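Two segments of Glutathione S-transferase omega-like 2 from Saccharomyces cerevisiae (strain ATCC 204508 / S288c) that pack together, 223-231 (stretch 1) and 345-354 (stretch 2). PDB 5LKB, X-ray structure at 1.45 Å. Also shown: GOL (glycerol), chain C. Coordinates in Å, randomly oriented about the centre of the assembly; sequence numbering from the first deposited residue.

Stretch 1, residues 223-231: VYKTGFAEK
Stretch 2 345-354: HYTRSHTRIN

Each stretch enters as helix and continues as loop. Stretch 1 continues a helix that began earlier in the chain, with Gly 227 N hydrogen-bonded to Val 223 O (2.9 Å) and Phe 228 N to Tyr 224 O (2.8 Å). Stretch 2 carries the last turn of a helix that begins earlier in the chain and ends at Ser 349. There His 345 O accepts from both Ser 349 N (3.0 Å) and Ser 349 OG (2.7 Å), and His 350, at phi/psi -102/81, is the first residue to leave helical geometry. The loop then folds back on His 350 O, which receives Ile 353 N at 3.0 Å and Asn 354 N at 2.9 Å. The nearest CA atoms across the stretches are those of Phe 228 and Ile 353, 8.0 Å apart, so side chains make most of the contact, which buries 302 Å² in total.

At the helical end, Tyr 224 (chi1 m, -77°; chi2 -84°) and Tyr 346 (chi1 m, -77°; chi2 89°) leave their backbones sideways but bring their phenol ends together. Tyr 224 OH and Tyr 346 OH form a very short hydrogen bond of 2.5 Å, and Tyr 224 CE1 lies 3.9 Å from Tyr 346 CE2. Tyrosine suits this buried site, supplying apolar ring surface together with a hydroxyl that need not go unpaired. Tyr 224 OH also forms a hydrogen bond with glycerol O1 at 2.6 Å, while Tyr 346 OH has a further partner elsewhere in the structure.

The glycerol, probably from the crystallisation liquor, also links the two histidines of stretch 2: its O2 is hydrogen-bonded to His 345 NE2 (2.7 Å) and His 350 NE2 (2.8 Å). The ND1 atoms of both histidines are satisfied elsewhere.

In the middle, His 350 (chi1 m, chi2 151°) presents its ring face to the edge of Phe 228 (chi1 m, chi2 -21°). The ring centroids are 5.0 Å apart, the planes meet at 83°, and Phe 228 CE1 is 3.6 Å from His 350 CE1. Ile 353 (chi1 m, chi2 t) points toward stretch 1, setting CD1 4.2 Å from Phe 228 CD1 and 3.4 Å from Gly 227 O.

A salt bridge closes the loop end. Glu 230 (m, t, chi3 141°) and Arg 352 (m, t, m, chi4 -75°) both point toward the opposing stretch, and Arg 352 NE donates to Glu 230 OE1 at 2.6 Å. The 168° N-H...acceptor angle is nearly linear, with OE1 near the guanidinium plane. Long charged side chains can span the gap here.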

# COMPACT_ATOMS: atom_id res chain seq x y z
N VAL A 223 2.71 -11.41 9.47
CA VAL A 223 2.45 -10.76 8.17
C VAL A 223 1.91 -11.74 7.15
O VAL A 223 1.10 -11.37 6.31
CB VAL A 223 3.67 -10.02 7.62
CG1 VAL A 223 4.11 -8.92 8.58
CG2 VAL A 223 4.87 -10.96 7.31
N TYR A 224 2.29 -13.04 7.22
CA TYR A 224 1.81 -14.05 6.28
C TYR A 224 0.38 -14.48 6.60
O TYR A 224 -0.43 -14.63 5.69
CB TYR A 224 2.71 -15.27 6.33
CG TYR A 224 4.02 -15.09 5.59
CD1 TYR A 224 4.09 -15.29 4.24
CD2 TYR A 224 5.17 -14.80 6.26
CE1 TYR A 224 5.28 -15.15 3.54
CE2 TYR A 224 6.39 -14.61 5.57
CZ TYR A 224 6.44 -14.85 4.20
OH TYR A 224 7.64 -14.74 3.46
N LYS A 225 0.07 -14.67 7.89
CA LYS A 225 -1.33 -14.93 8.27
C LYS A 225 -2.26 -13.78 7.85
O LYS A 225 -3.42 -14.02 7.48
CB LYS A 225 -1.40 -15.21 9.77
CG LYS A 225 -0.68 -16.52 10.20
CD LYS A 225 -0.87 -16.83 11.68
CE LYS A 225 -0.11 -15.87 12.52
NZ LYS A 225 -0.17 -16.22 13.97
N THR A 226 -1.73 -12.54 7.85
CA THR A 226 -2.48 -11.38 7.37
C THR A 226 -2.62 -11.41 5.85
O THR A 226 -3.72 -11.32 5.34
CB THR A 226 -1.79 -10.10 7.83
OG1 THR A 226 -1.70 -10.05 9.25
CG2 THR A 226 -2.54 -8.89 7.34
N GLY A 227 -1.50 -11.52 5.12
CA GLY A 227 -1.57 -11.33 3.68
C GLY A 227 -2.14 -12.50 2.93
O GLY A 227 -2.69 -12.32 1.84
N PHE A 228 -1.97 -13.71 3.48
CA PHE A 228 -2.52 -14.91 2.87
C PHE A 228 -3.94 -15.20 3.35
O PHE A 228 -4.57 -16.14 2.85
CB PHE A 228 -1.63 -16.11 3.17
CG PHE A 228 -0.30 -16.18 2.42
CD1 PHE A 228 -0.06 -15.50 1.24
CD2 PHE A 228 0.70 -17.05 2.92
CE1 PHE A 228 1.12 -15.66 0.55
CE2 PHE A 228 1.89 -17.18 2.24
CZ PHE A 228 2.10 -16.50 1.06
N ALA A 229 -4.47 -14.44 4.31
CA ALA A 229 -5.89 -14.65 4.66
C ALA A 229 -6.77 -14.48 3.44
O ALA A 229 -6.56 -13.57 2.61
CB ALA A 229 -6.27 -13.75 5.79
N GLU A 230 -7.75 -15.39 3.29
CA GLU A 230 -8.73 -15.28 2.22
C GLU A 230 -10.12 -14.96 2.71
O GLU A 230 -11.00 -14.80 1.87
CB GLU A 230 -8.74 -16.53 1.36
CG GLU A 230 -7.33 -16.82 0.81
CD GLU A 230 -7.30 -17.69 -0.44
OE1 GLU A 230 -6.49 -17.42 -1.36
OE2 GLU A 230 -8.08 -18.66 -0.50
N LYS A 231 -10.31 -14.81 4.01
CA LYS A 231 -11.54 -14.22 4.54
C LYS A 231 -11.21 -12.93 5.30
O LYS A 231 -10.23 -12.87 6.05
CB LYS A 231 -12.27 -15.23 5.45
CG LYS A 231 -12.98 -16.39 4.73
CD LYS A 231 -14.23 -15.97 3.93
N HIS A 345 9.59 -11.44 -6.03
CA HIS A 345 9.03 -12.72 -5.57
C HIS A 345 7.57 -12.58 -5.17
O HIS A 345 6.69 -13.33 -5.65
CB HIS A 345 9.81 -13.27 -4.37
CG HIS A 345 9.07 -14.37 -3.70
ND1 HIS A 345 8.83 -15.56 -4.34
CD2 HIS A 345 8.41 -14.42 -2.51
CE1 HIS A 345 8.04 -16.30 -3.59
NE2 HIS A 345 7.77 -15.64 -2.47
N TYR A 346 7.30 -11.68 -4.23
CA TYR A 346 5.97 -11.64 -3.66
C TYR A 346 4.95 -11.21 -4.69
O TYR A 346 3.90 -11.83 -4.83
CB TYR A 346 5.96 -10.70 -2.46
CG TYR A 346 6.60 -11.27 -1.16
CD1 TYR A 346 7.96 -11.12 -0.90
CD2 TYR A 346 5.82 -11.87 -0.19
CE1 TYR A 346 8.50 -11.57 0.25
CE2 TYR A 346 6.36 -12.36 0.98
CZ TYR A 346 7.70 -12.22 1.19
OH TYR A 346 8.31 -12.61 2.36
N THR A 347 5.25 -10.12 -5.41
CA THR A 347 4.25 -9.55 -6.29
C THR A 347 4.01 -10.38 -7.55
O THR A 347 2.92 -10.34 -8.13
CB THR A 347 4.62 -8.13 -6.68
OG1 THR A 347 5.84 -8.13 -7.41
CG2 THR A 347 4.67 -7.21 -5.46
N ARG A 348 5.03 -11.10 -8.01
CA ARG A 348 4.90 -11.92 -9.22
C ARG A 348 4.46 -13.34 -8.94
O ARG A 348 3.97 -13.99 -9.86
CB ARG A 348 6.22 -11.98 -9.98
CG ARG A 348 6.83 -10.64 -10.36
CD ARG A 348 5.91 -9.91 -11.34
NE ARG A 348 6.56 -8.72 -11.87
CZ ARG A 348 7.47 -8.71 -12.84
NH1 ARG A 348 7.81 -9.86 -13.46
NH2 ARG A 348 8.07 -7.59 -13.16
N SER A 349 4.57 -13.83 -7.70
CA SER A 349 4.21 -15.22 -7.44
C SER A 349 2.83 -15.40 -6.83
O SER A 349 2.25 -16.47 -7.00
CB SER A 349 5.22 -15.87 -6.49
OG SER A 349 6.56 -15.73 -6.93
N HIS A 350 2.24 -14.39 -6.21
CA HIS A 350 1.02 -14.56 -5.44
C HIS A 350 -0.16 -14.06 -6.27
O HIS A 350 -0.68 -12.96 -6.08
CB HIS A 350 1.09 -13.84 -4.11
CG HIS A 350 2.14 -14.37 -3.24
ND1 HIS A 350 2.79 -13.63 -2.29
CD2 HIS A 350 2.65 -15.63 -3.17
CE1 HIS A 350 3.67 -14.39 -1.67
NE2 HIS A 350 3.60 -15.61 -2.19
N THR A 351 -0.62 -14.93 -7.18
CA THR A 351 -1.68 -14.57 -8.13
C THR A 351 -3.00 -14.26 -7.47
O THR A 351 -3.80 -13.51 -8.06
CB THR A 351 -1.90 -15.77 -9.08
OG1 THR A 351 -0.63 -16.25 -9.54
CG2 THR A 351 -2.74 -15.34 -10.26
N ARG A 352 -3.29 -14.83 -6.31
CA ARG A 352 -4.55 -14.55 -5.64
C ARG A 352 -4.54 -13.25 -4.86
O ARG A 352 -5.59 -12.81 -4.36
CB ARG A 352 -4.96 -15.69 -4.73
CG ARG A 352 -5.17 -17.01 -5.51
CD ARG A 352 -6.12 -17.94 -4.74
NE ARG A 352 -5.48 -18.45 -3.56
CZ ARG A 352 -4.54 -19.40 -3.57
NH1 ARG A 352 -4.15 -19.93 -4.73
NH2 ARG A 352 -3.97 -19.83 -2.44
N ILE A 353 -3.39 -12.59 -4.81
CA ILE A 353 -3.25 -11.25 -4.26
C ILE A 353 -3.08 -10.21 -5.36
O ILE A 353 -3.72 -9.15 -5.34
CB ILE A 353 -2.06 -11.20 -3.27
CG1 ILE A 353 -2.33 -12.04 -2.02
CG2 ILE A 353 -1.78 -9.74 -2.85
CD1 ILE A 353 -1.09 -12.27 -1.21
N ASN A 354 -2.21 -10.48 -6.31
CA ASN A 354 -1.83 -9.53 -7.35
C ASN A 354 -2.04 -10.26 -8.65
O ASN A 354 -1.11 -10.89 -9.17
CB ASN A 354 -0.38 -9.07 -7.14
CG ASN A 354 0.07 -7.97 -8.09
OD1 ASN A 354 -0.28 -7.93 -9.28
ND2 ASN A 354 0.86 -7.03 -7.55
C1 GOL C . 7.60 -16.45 0.81
O1 GOL C . 8.04 -16.87 2.11
C2 GOL C . 6.45 -17.26 0.28
O2 GOL C . 5.86 -16.59 -0.81
C3 GOL C . 6.88 -18.68 -0.15
O3 GOL C . 5.70 -19.46 -0.28